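Local coordinates for kinesin-like protein KIF19 (Mus musculus, PDB 5GSZ) that is a plus-end-directed microtubule motor that regulates motile cilium length by depolymerizing microtubules at ciliary tips, here as its kinesin motor domain with magnesium and ADP bound, at residues Thr111-Gly116 with Pro121-Arg126; Thr84-Ile89 with Leu128-Arg133. All coordinates share one frame; numbering follows the deposited sequence.

Interaction 1. Residues Thr111-Gly116 with Pro121-Arg126; sequences TYTMLG and PGIYVR. With MG (magnesium ion), chain C; ADP (adenosine-5'-diphosphate), chain B.
Three backbone hydrogen bonds join residues 113-115, at and just beyond the P-loop helix, to the start of helix 123-136. Ile123 N donates to Thr113 O at 3.0 Å. Tyr124 N reaches Met114 O in a nearly straight bond, with an N-H...O angle of 174°. Gly122 N meets Leu115 O at 3.0 Å. Gly122 sits at the N-cap position of the second helix, and Gly116 leaves the first with positive phi.

Apolar contacts flank these bonds. The Tyr124 ring covers Met114: CB of Met114 stands 4.2 Å from the ring centroid in a CH-pi contact, and Met114 O lies over a face. Met114 SD packs on Ile123 CB. CG2 of Thr113 runs beside CG1 of Ile123, while Thr113 OG1 bonds to His322.

At the other end the helix holds the nucleotide. Thr111 OG1 binds the magnesium ion at 2.1 Å; ADP O1B and four waters complete six ligands. Thr111 N donates to ADP O1B at 2.7 Å, and Tyr112 N to ADP O1A. Tyr112 has CG anti to its backbone N (chi1 -180°), which turns the ring toward the base. One ring face lies against the adenine, with CD2 3.5 Å from ADP C5. A serine here would probably leave this adenine face without its aromatic cover and the base freer to shift.

The Walker A helix therefore grips phosphate and metal by one end. Carbonyls of Thr113, Met114 and Leu115 accept from the amides of Gly122 to Tyr124. These backbone bonds connect the two helices, consistent with a direct mechanical link between the nucleotide site and helix 123-136.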
ATOM      1  N   THR A 111       2.968  -7.087  -3.940  1.00 37.03           N
ATOM      2  CA  THR A 111       4.349  -6.791  -4.313  1.00 34.69           C
ATOM      3  C   THR A 111       4.496  -6.570  -5.821  1.00 38.77           C
ATOM      4  O   THR A 111       5.310  -5.750  -6.249  1.00 37.51           O
ATOM      5  CB  THR A 111       5.279  -7.905  -3.826  1.00 35.65           C
ATOM      6  OG1 THR A 111       5.082  -8.126  -2.427  1.00 38.06           O
ATOM      7  CG2 THR A 111       6.726  -7.531  -4.032  1.00 37.42           C
ATOM      8  N   TYR A 112       3.692  -7.249  -6.643  1.00 36.38           N
ATOM      9  CA  TYR A 112       3.756  -7.006  -8.079  1.00 35.27           C
ATOM     10  C   TYR A 112       3.325  -5.581  -8.427  1.00 39.36           C
ATOM     11  O   TYR A 112       3.977  -4.912  -9.237  1.00 39.66           O
ATOM     12  CB  TYR A 112       2.906  -8.035  -8.834  1.00 37.77           C
ATOM     13  CG  TYR A 112       2.920  -7.863 -10.343  1.00 38.43           C
ATOM     14  CD1 TYR A 112       3.923  -8.435 -11.119  1.00 39.52           C
ATOM     15  CD2 TYR A 112       1.938  -7.112 -10.990  1.00 40.49           C
ATOM     16  CE1 TYR A 112       3.943  -8.283 -12.501  1.00 39.00           C
ATOM     17  CE2 TYR A 112       1.953  -6.948 -12.366  1.00 42.99           C
ATOM     18  CZ  TYR A 112       2.964  -7.541 -13.115  1.00 42.20           C
ATOM     19  OH  TYR A 112       2.988  -7.388 -14.475  1.00 43.27           O
ATOM     20  N   THR A 113       2.209  -5.114  -7.847  1.00 37.89           N
ATOM     21  CA  THR A 113       1.751  -3.746  -8.089  1.00 36.82           C
ATOM     22  C   THR A 113       2.777  -2.711  -7.630  1.00 40.44           C
ATOM     23  O   THR A 113       3.017  -1.730  -8.342  1.00 38.70           O
ATOM     24  CB  THR A 113       0.414  -3.490  -7.389  1.00 40.77           C
ATOM     25  OG1 THR A 113      -0.648  -4.073  -8.145  1.00 43.62           O
ATOM     26  CG2 THR A 113       0.142  -1.974  -7.240  1.00 38.18           C
ATOM     27  N   MET A 114       3.397  -2.913  -6.452  1.00 38.97           N
ATOM     28  CA  MET A 114       4.267  -1.902  -5.842  1.00 41.43           C
ATOM     29  C   MET A 114       5.707  -1.954  -6.351  1.00 43.28           C
ATOM     30  O   MET A 114       6.248  -0.928  -6.781  1.00 44.92           O
ATOM     31  CB  MET A 114       4.266  -2.023  -4.314  1.00 38.99           C
ATOM     32  CG  MET A 114       2.899  -1.795  -3.710  1.00 42.68           C
ATOM     33  SD  MET A 114       2.041  -0.316  -4.328  1.00 39.45           S
ATOM     34  CE  MET A 114       2.838   1.009  -3.407  1.00 38.41           C
ATOM     35  N   LEU A 115       6.341  -3.132  -6.296  1.00 44.36           N
ATOM     36  CA  LEU A 115       7.701  -3.319  -6.795  1.00 43.57           C
ATOM     37  C   LEU A 115       7.742  -3.755  -8.261  1.00 42.71           C
ATOM     38  O   LEU A 115       8.564  -3.255  -9.031  1.00 45.63           O
ATOM     39  CB  LEU A 115       8.432  -4.341  -5.930  1.00 39.97           C
ATOM     40  CG  LEU A 115       9.782  -4.760  -6.479  1.00 46.97           C
ATOM     41  CD1 LEU A 115      10.732  -3.616  -6.254  1.00 48.16           C
ATOM     42  CD2 LEU A 115      10.306  -5.978  -5.765  1.00 48.08           C
ATOM     43  N   GLY A 116       6.863  -4.676  -8.664  1.00 45.38           N
ATOM     44  CA  GLY A 116       6.911  -5.242 -10.000  1.00 45.07           C
ATOM     45  C   GLY A 116       8.114  -6.146 -10.179  1.00 43.24           C
ATOM     46  O   GLY A 116       8.646  -6.725  -9.230  1.00 45.20           O
ATOM     47  N   PRO A 121       8.230  -3.314 -14.190  1.00 55.32           N
ATOM     48  CA  PRO A 121       8.344  -2.593 -12.913  1.00 54.68           C
ATOM     49  C   PRO A 121       7.016  -2.035 -12.433  1.00 51.36           C
ATOM     50  O   PRO A 121       6.085  -1.804 -13.206  1.00 52.98           O
ATOM     51  CB  PRO A 121       9.320  -1.458 -13.243  1.00 56.18           C
ATOM     52  CG  PRO A 121      10.028  -1.903 -14.485  1.00 52.78           C
ATOM     53  CD  PRO A 121       9.025  -2.685 -15.249  1.00 54.26           C
ATOM     54  N   GLY A 122       6.949  -1.778 -11.130  1.00 48.73           N
ATOM     55  CA  GLY A 122       5.707  -1.289 -10.555  1.00 47.47           C
ATOM     56  C   GLY A 122       5.645   0.178 -10.166  1.00 45.40           C
ATOM     57  O   GLY A 122       6.241   1.046 -10.811  1.00 43.25           O
ATOM     58  N   ILE A 123       4.909   0.447  -9.086  1.00 42.28           N
ATOM     59  CA  ILE A 123       4.554   1.811  -8.710  1.00 44.24           C
ATOM     60  C   ILE A 123       5.769   2.587  -8.202  1.00 46.48           C
ATOM     61  O   ILE A 123       5.920   3.775  -8.507  1.00 45.71           O
ATOM     62  CB  ILE A 123       3.430   1.798  -7.656  1.00 42.09           C
ATOM     63  CG1 ILE A 123       2.114   1.344  -8.272  1.00 43.42           C
ATOM     64  CG2 ILE A 123       3.273   3.186  -7.014  1.00 42.83           C
ATOM     65  CD1 ILE A 123       1.676   2.197  -9.428  1.00 46.93           C
ATOM     66  N   TYR A 124       6.618   1.953  -7.383  1.00 40.09           N
ATOM     67  CA  TYR A 124       7.804   2.601  -6.828  1.00 41.27           C
ATOM     68  C   TYR A 124       8.593   3.354  -7.886  1.00 42.81           C
ATOM     69  O   TYR A 124       8.639   4.586  -7.868  1.00 43.86           O
ATOM     70  CB  TYR A 124       8.754   1.598  -6.161  1.00 40.36           C
ATOM     71  CG  TYR A 124       8.235   0.881  -4.927  1.00 42.67           C
ATOM     72  CD1 TYR A 124       7.237   1.424  -4.124  1.00 47.48           C
ATOM     73  CD2 TYR A 124       8.757  -0.351  -4.567  1.00 38.46           C
ATOM     74  CE1 TYR A 124       6.782   0.737  -2.982  1.00 47.53           C
ATOM     75  CE2 TYR A 124       8.324  -1.019  -3.460  1.00 42.24           C
ATOM     76  CZ  TYR A 124       7.338  -0.488  -2.664  1.00 42.57           C
ATOM     77  OH  TYR A 124       6.931  -1.193  -1.550  1.00 41.02           O
ATOM     78  N   VAL A 125       9.200   2.623  -8.820  1.00 39.91           N
ATOM     79  CA  VAL A 125      10.111   3.257  -9.764  1.00 41.92           C
ATOM     80  C   VAL A 125       9.356   4.189 -10.709  1.00 43.32           C
ATOM     81  O   VAL A 125       9.865   5.249 -11.082  1.00 52.29           O
ATOM     82  CB  VAL A 125      10.953   2.204 -10.526  1.00 47.38           C
ATOM     83  CG1 VAL A 125      11.672   1.262  -9.573  1.00 53.10           C
ATOM     84  CG2 VAL A 125      10.108   1.398 -11.461  1.00 49.48           C
ATOM     85  N   ARG A 126       8.136   3.835 -11.102  1.00 42.59           N
ATOM     86  CA  ARG A 126       7.384   4.735 -11.976  1.00 44.74           C
ATOM     87  C   ARG A 126       7.124   6.056 -11.277  1.00 47.86           C
ATOM     88  O   ARG A 126       7.232   7.128 -11.883  1.00 53.44           O
ATOM     89  CB  ARG A 126       6.067   4.089 -12.429  1.00 47.97           C
ATOM     90  CG  ARG A 126       6.279   2.965 -13.416  1.00 44.88           C
ATOM     91  CD  ARG A 126       5.062   2.106 -13.667  1.00 47.50           C
ATOM     92  NE  ARG A 126       5.133   1.629 -15.048  1.00 53.59           N
ATOM     93  CZ  ARG A 126       5.817   0.566 -15.471  1.00 55.11           C
ATOM     94  NH1 ARG A 126       6.494  -0.196 -14.625  1.00 58.69           N
ATOM     95  NH2 ARG A 126       5.833   0.260 -16.755  1.00 53.22           N
TER
HETATM   96 MG    MG C 402       4.235  -9.583  -1.103  1.00 35.50          MG
HETATM   97  PB  ADP B 401       1.439 -10.543  -2.804  1.00 40.77           P
HETATM   98  O1B ADP B 401       2.556  -9.527  -2.892  1.00 39.98           O
HETATM   99  O2B ADP B 401       0.107  -9.864  -2.591  1.00 39.31           O
HETATM  100  O3B ADP B 401       1.745 -11.730  -1.931  1.00 40.17           O
HETATM  101  PA  ADP B 401       2.632 -11.185  -5.258  1.00 38.65           P
HETATM  102  O1A ADP B 401       2.475 -10.062  -6.236  1.00 36.55           O
HETATM  103  O2A ADP B 401       3.863 -11.317  -4.397  1.00 39.03           O
HETATM  104  O3A ADP B 401       1.345 -11.217  -4.270  1.00 43.22           O
HETATM  105  O5' ADP B 401       2.580 -12.602  -6.007  1.00 49.43           O
HETATM  106  C5' ADP B 401       1.695 -12.917  -7.068  1.00 45.96           C
HETATM  107  C4' ADP B 401       2.493 -13.695  -8.092  1.00 41.42           C
HETATM  108  O4' ADP B 401       1.822 -13.527  -9.334  1.00 43.84           O
HETATM  109  C3' ADP B 401       3.833 -13.031  -8.262  1.00 42.03           C
HETATM  110  O3' ADP B 401       4.690 -14.019  -8.837  1.00 50.56           O
HETATM  111  C2' ADP B 401       3.560 -11.913  -9.244  1.00 41.22           C
HETATM  112  O2' ADP B 401       4.695 -11.686 -10.091  1.00 47.30           O
HETATM  113  C1' ADP B 401       2.388 -12.439 -10.065  1.00 43.25           C
HETATM  114  N9  ADP B 401       1.341 -11.409 -10.277  1.00 42.83           N
HETATM  115  C8  ADP B 401       0.631 -10.775  -9.317  1.00 43.79           C
HETATM  116  N7  ADP B 401      -0.264  -9.893  -9.838  1.00 42.52           N
HETATM  117  C5  ADP B 401      -0.122  -9.958 -11.174  1.00 38.65           C
HETATM  118  C6  ADP B 401      -0.740  -9.280 -12.318  1.00 39.40           C
HETATM  119  N6  ADP B 401      -1.713  -8.352 -12.130  1.00 44.66           N
HETATM  120  N1  ADP B 401      -0.303  -9.624 -13.549  1.00 41.33           N
HETATM  121  C2  ADP B 401       0.649 -10.552 -13.734  1.00 41.54           C
HETATM  122  N3  ADP B 401       1.271 -11.196 -12.733  1.00 42.11           N
HETATM  123  C4  ADP B 401       0.931 -10.949 -11.456  1.00 40.16           C
HETATM  124  O   HOH W   1       2.923  -8.098  -0.121  1.00 40.31           O
HETATM  125  O   HOH W   2       4.916 -10.908  -2.324  1.00 36.61           O
HETATM  126  O   HOH W   3       3.120 -11.462  -0.227  1.00 37.69           O
HETATM  127  O   HOH W   4       6.146  -9.691  -0.307  1.00 42.69           O

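Interaction 2. Residues Thr84-Ile89 with Leu128-Arg133; sequences TTKSLI and LNDLFR
A salt-bridge network on the flank of the kinesin motor domain links helix 123-136 to the loop between helices 77-84 and 89-93. Lys86 NZ donates to Asp130 OD2 at 3.1 Å. The ammonium comes from above the carboxylate plane, 45° out of it. Lys86 is extended up to CE and bends at its last torsion (chi4 69°), which brings NZ round to the oxygen. OD2 also bonds to Tyr81 OH of helix 77-84. The other oxygen, OD1, has a weak salt bridge to Arg133 NH1, one helical turn on, at 3.5 Å. Asp130 thus stands between two cations, which would probably favour its charged form.

Next to the salt bridge, Ile89 makes the apolar part of the contact. Its CD1 meets Asp130 CB at 3.3 Å, and the two side chains cross at about a right angle. The CG2 branch packs over the backbone at Leu131, 3.9 Å from its CA.

Around this pair, Ile89 also touches Thr127 and Ala134 of helix 123-136 and Tyr81 of helix 77-84. Leu88 packs on strand 97-103 of the central sheet, while Leu128 and Phe132 pack against helix 192-203.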
ATOM      1  N   THR A  84      -3.449   5.608 -10.708  1.00 48.65           N
ATOM      2  CA  THR A  84      -3.479   5.555  -9.252  1.00 54.81           C
ATOM      3  C   THR A  84      -2.621   6.620  -8.589  1.00 57.38           C
ATOM      4  O   THR A  84      -3.133   7.370  -7.739  1.00 53.87           O
ATOM      5  CB  THR A  84      -3.064   4.160  -8.737  1.00 46.84           C
ATOM      6  OG1 THR A  84      -1.805   3.792  -9.301  1.00 46.09           O
ATOM      7  CG2 THR A  84      -4.099   3.143  -9.109  1.00 45.31           C
ATOM      8  N   THR A  85      -1.327   6.710  -8.938  1.00 48.26           N
ATOM      9  CA  THR A  85      -0.407   7.527  -8.167  1.00 47.42           C
ATOM     10  C   THR A  85       0.273   8.648  -8.944  1.00 48.79           C
ATOM     11  O   THR A  85       0.873   9.520  -8.314  1.00 47.33           O
ATOM     12  CB  THR A  85       0.671   6.644  -7.516  1.00 47.09           C
ATOM     13  OG1 THR A  85       1.453   6.011  -8.526  1.00 52.82           O
ATOM     14  CG2 THR A  85       0.038   5.568  -6.708  1.00 48.20           C
ATOM     15  N   LYS A  86       0.213   8.662 -10.276  1.00 50.61           N
ATOM     16  CA  LYS A  86       0.899   9.710 -11.028  1.00 49.97           C
ATOM     17  C   LYS A  86       0.491  11.098 -10.540  1.00 49.71           C
ATOM     18  O   LYS A  86       1.342  11.968 -10.305  1.00 49.83           O
ATOM     19  CB  LYS A  86       0.605   9.560 -12.524  1.00 52.09           C
ATOM     20  CG  LYS A  86       1.361  10.531 -13.408  1.00 53.79           C
ATOM     21  CD  LYS A  86       0.715  10.603 -14.768  1.00 59.80           C
ATOM     22  CE  LYS A  86       1.328  11.666 -15.669  1.00 63.51           C
ATOM     23  NZ  LYS A  86       2.711  11.325 -16.100  1.00 65.27           N
ATOM     24  N   SER A  87      -0.815  11.314 -10.357  1.00 47.16           N
ATOM     25  CA  SER A  87      -1.345  12.619  -9.989  1.00 40.77           C
ATOM     26  C   SER A  87      -1.009  13.024  -8.564  1.00 46.71           C
ATOM     27  O   SER A  87      -1.270  14.170  -8.195  1.00 53.72           O
ATOM     28  CB  SER A  87      -2.858  12.636 -10.163  1.00 49.06           C
ATOM     29  OG  SER A  87      -3.510  11.879  -9.150  1.00 50.02           O
ATOM     30  N   LEU A  88      -0.465  12.123  -7.746  1.00 47.98           N
ATOM     31  CA  LEU A  88      -0.003  12.521  -6.419  1.00 46.24           C
ATOM     32  C   LEU A  88       1.250  13.369  -6.483  1.00 44.01           C
ATOM     33  O   LEU A  88       1.523  14.117  -5.537  1.00 46.09           O
ATOM     34  CB  LEU A  88       0.296  11.298  -5.547  1.00 44.23           C
ATOM     35  CG  LEU A  88      -0.853  10.331  -5.316  1.00 48.87           C
ATOM     36  CD1 LEU A  88      -0.381   9.157  -4.467  1.00 47.87           C
ATOM     37  CD2 LEU A  88      -2.020  11.068  -4.682  1.00 45.36           C
ATOM     38  N   ILE A  89       2.014  13.258  -7.569  1.00 39.85           N
ATOM     39  CA  ILE A  89       3.386  13.748  -7.572  1.00 43.31           C
ATOM     40  C   ILE A  89       3.430  15.266  -7.422  1.00 46.39           C
ATOM     41  O   ILE A  89       4.210  15.792  -6.615  1.00 43.48           O
ATOM     42  CB  ILE A  89       4.094  13.261  -8.846  1.00 43.34           C
ATOM     43  CG1 ILE A  89       4.204  11.743  -8.788  1.00 46.14           C
ATOM     44  CG2 ILE A  89       5.475  13.896  -8.986  1.00 47.77           C
ATOM     45  CD1 ILE A  89       4.605  11.118 -10.051  1.00 46.84           C
ATOM     46  N   LEU A 128       8.954   7.278  -8.560  1.00 48.05           N
ATOM     47  CA  LEU A 128      10.237   7.961  -8.404  1.00 46.97           C
ATOM     48  C   LEU A 128      10.646   8.655  -9.688  1.00 53.71           C
ATOM     49  O   LEU A 128      11.297   9.706  -9.657  1.00 56.17           O
ATOM     50  CB  LEU A 128      11.331   6.992  -7.953  1.00 43.11           C
ATOM     51  CG  LEU A 128      11.424   6.586  -6.475  1.00 51.80           C
ATOM     52  CD1 LEU A 128      10.322   5.717  -5.939  1.00 48.63           C
ATOM     53  CD2 LEU A 128      12.750   5.918  -6.201  1.00 55.29           C
ATOM     54  N   ASN A 129      10.224   8.115 -10.823  1.00 56.45           N
ATOM     55  CA  ASN A 129      10.695   8.592 -12.110  1.00 54.69           C
ATOM     56  C   ASN A 129      10.003   9.889 -12.512  1.00 52.85           C
ATOM     57  O   ASN A 129      10.657  10.875 -12.857  1.00 57.52           O
ATOM     58  CB  ASN A 129      10.465   7.496 -13.136  1.00 56.05           C
ATOM     59  CG  ASN A 129      11.517   7.468 -14.181  1.00 66.57           C
ATOM     60  OD1 ASN A 129      11.627   8.378 -15.016  1.00 74.10           O
ATOM     61  ND2 ASN A 129      12.362   6.455 -14.107  1.00 59.98           N
ATOM     62  N   ASP A 130       8.679   9.907 -12.467  1.00 50.01           N
ATOM     63  CA  ASP A 130       7.978  11.154 -12.712  1.00 56.30           C
ATOM     64  C   ASP A 130       8.268  12.189 -11.639  1.00 55.17           C
ATOM     65  O   ASP A 130       7.995  13.382 -11.831  1.00 51.13           O
ATOM     66  CB  ASP A 130       6.479  10.903 -12.785  1.00 53.90           C
ATOM     67  CG  ASP A 130       6.042  10.427 -14.128  1.00 56.17           C
ATOM     68  OD1 ASP A 130       6.880  10.469 -15.061  1.00 61.22           O
ATOM     69  OD2 ASP A 130       4.858  10.049 -14.245  1.00 54.97           O
ATOM     70  N   LEU A 131       8.800  11.756 -10.509  1.00 50.42           N
ATOM     71  CA  LEU A 131       9.126  12.701  -9.462  1.00 54.27           C
ATOM     72  C   LEU A 131      10.335  13.534  -9.863  1.00 55.69           C
ATOM     73  O   LEU A 131      10.324  14.764  -9.747  1.00 52.52           O
ATOM     74  CB  LEU A 131       9.359  11.928  -8.171  1.00 51.31           C
ATOM     75  CG  LEU A 131       9.218  12.725  -6.897  1.00 51.62           C
ATOM     76  CD1 LEU A 131       8.583  11.837  -5.840  1.00 47.64           C
ATOM     77  CD2 LEU A 131      10.599  13.177  -6.470  1.00 55.81           C
ATOM     78  N   PHE A 132      11.370  12.872 -10.395  1.00 57.44           N
ATOM     79  CA  PHE A 132      12.589  13.551 -10.820  1.00 54.85           C
ATOM     80  C   PHE A 132      12.394  14.368 -12.095  1.00 54.26           C
ATOM     81  O   PHE A 132      13.103  15.356 -12.302  1.00 57.14           O
ATOM     82  CB  PHE A 132      13.697  12.524 -11.017  1.00 54.37           C
ATOM     83  CG  PHE A 132      14.015  11.750  -9.778  1.00 60.45           C
ATOM     84  CD1 PHE A 132      13.859  12.330  -8.527  1.00 63.39           C
ATOM     85  CD2 PHE A 132      14.445  10.434  -9.855  1.00 62.62           C
ATOM     86  CE1 PHE A 132      14.149  11.620  -7.376  1.00 57.46           C
ATOM     87  CE2 PHE A 132      14.719   9.716  -8.716  1.00 58.33           C
ATOM     88  CZ  PHE A 132      14.572  10.309  -7.478  1.00 64.00           C
ATOM     89  N   ARG A 133      11.465  13.978 -12.964  1.00 51.19           N
ATOM     90  CA  ARG A 133      11.125  14.838 -14.093  1.00 56.83           C
ATOM     91  C   ARG A 133      10.418  16.105 -13.626  1.00 54.54           C
ATOM     92  O   ARG A 133      10.828  17.222 -13.966  1.00 53.83           O
ATOM     93  CB  ARG A 133      10.248  14.085 -15.091  1.00 61.03           C
ATOM     94  CG  ARG A 133      10.984  13.048 -15.899  1.00 65.25           C
ATOM     95  CD  ARG A 133      10.127  12.564 -17.044  1.00 68.68           C
ATOM     96  NE  ARG A 133      10.839  11.543 -17.792  1.00 73.16           N
ATOM     97  CZ  ARG A 133      10.735  10.242 -17.556  1.00 80.60           C
ATOM     98  NH1 ARG A 133       9.918   9.804 -16.597  1.00 73.96           N
ATOM     99  NH2 ARG A 133      11.434   9.381 -18.289  1.00 79.46           N
TER

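Overall arrangement
From the N terminus, the first of the four segments reached is 84-89, the loop after helix 77-84. The chain then runs through helix 89-93, strand 97-103 and the P-loop to residues 111-116. A short loop of four residues leads to 121-126, and interaction 1 closes it. Helix 123-136 continues to 128-133, where interaction 2 closes the longer loop. Interaction 1 therefore lies within the span of interaction 2. Both use helix 123-136, and their centres are 13 Å apart. They touch where Ile123 packs on Thr84 and Thr85. Together they tie this helix to the nucleotide-binding helix at its start and to segment 84-89 further along.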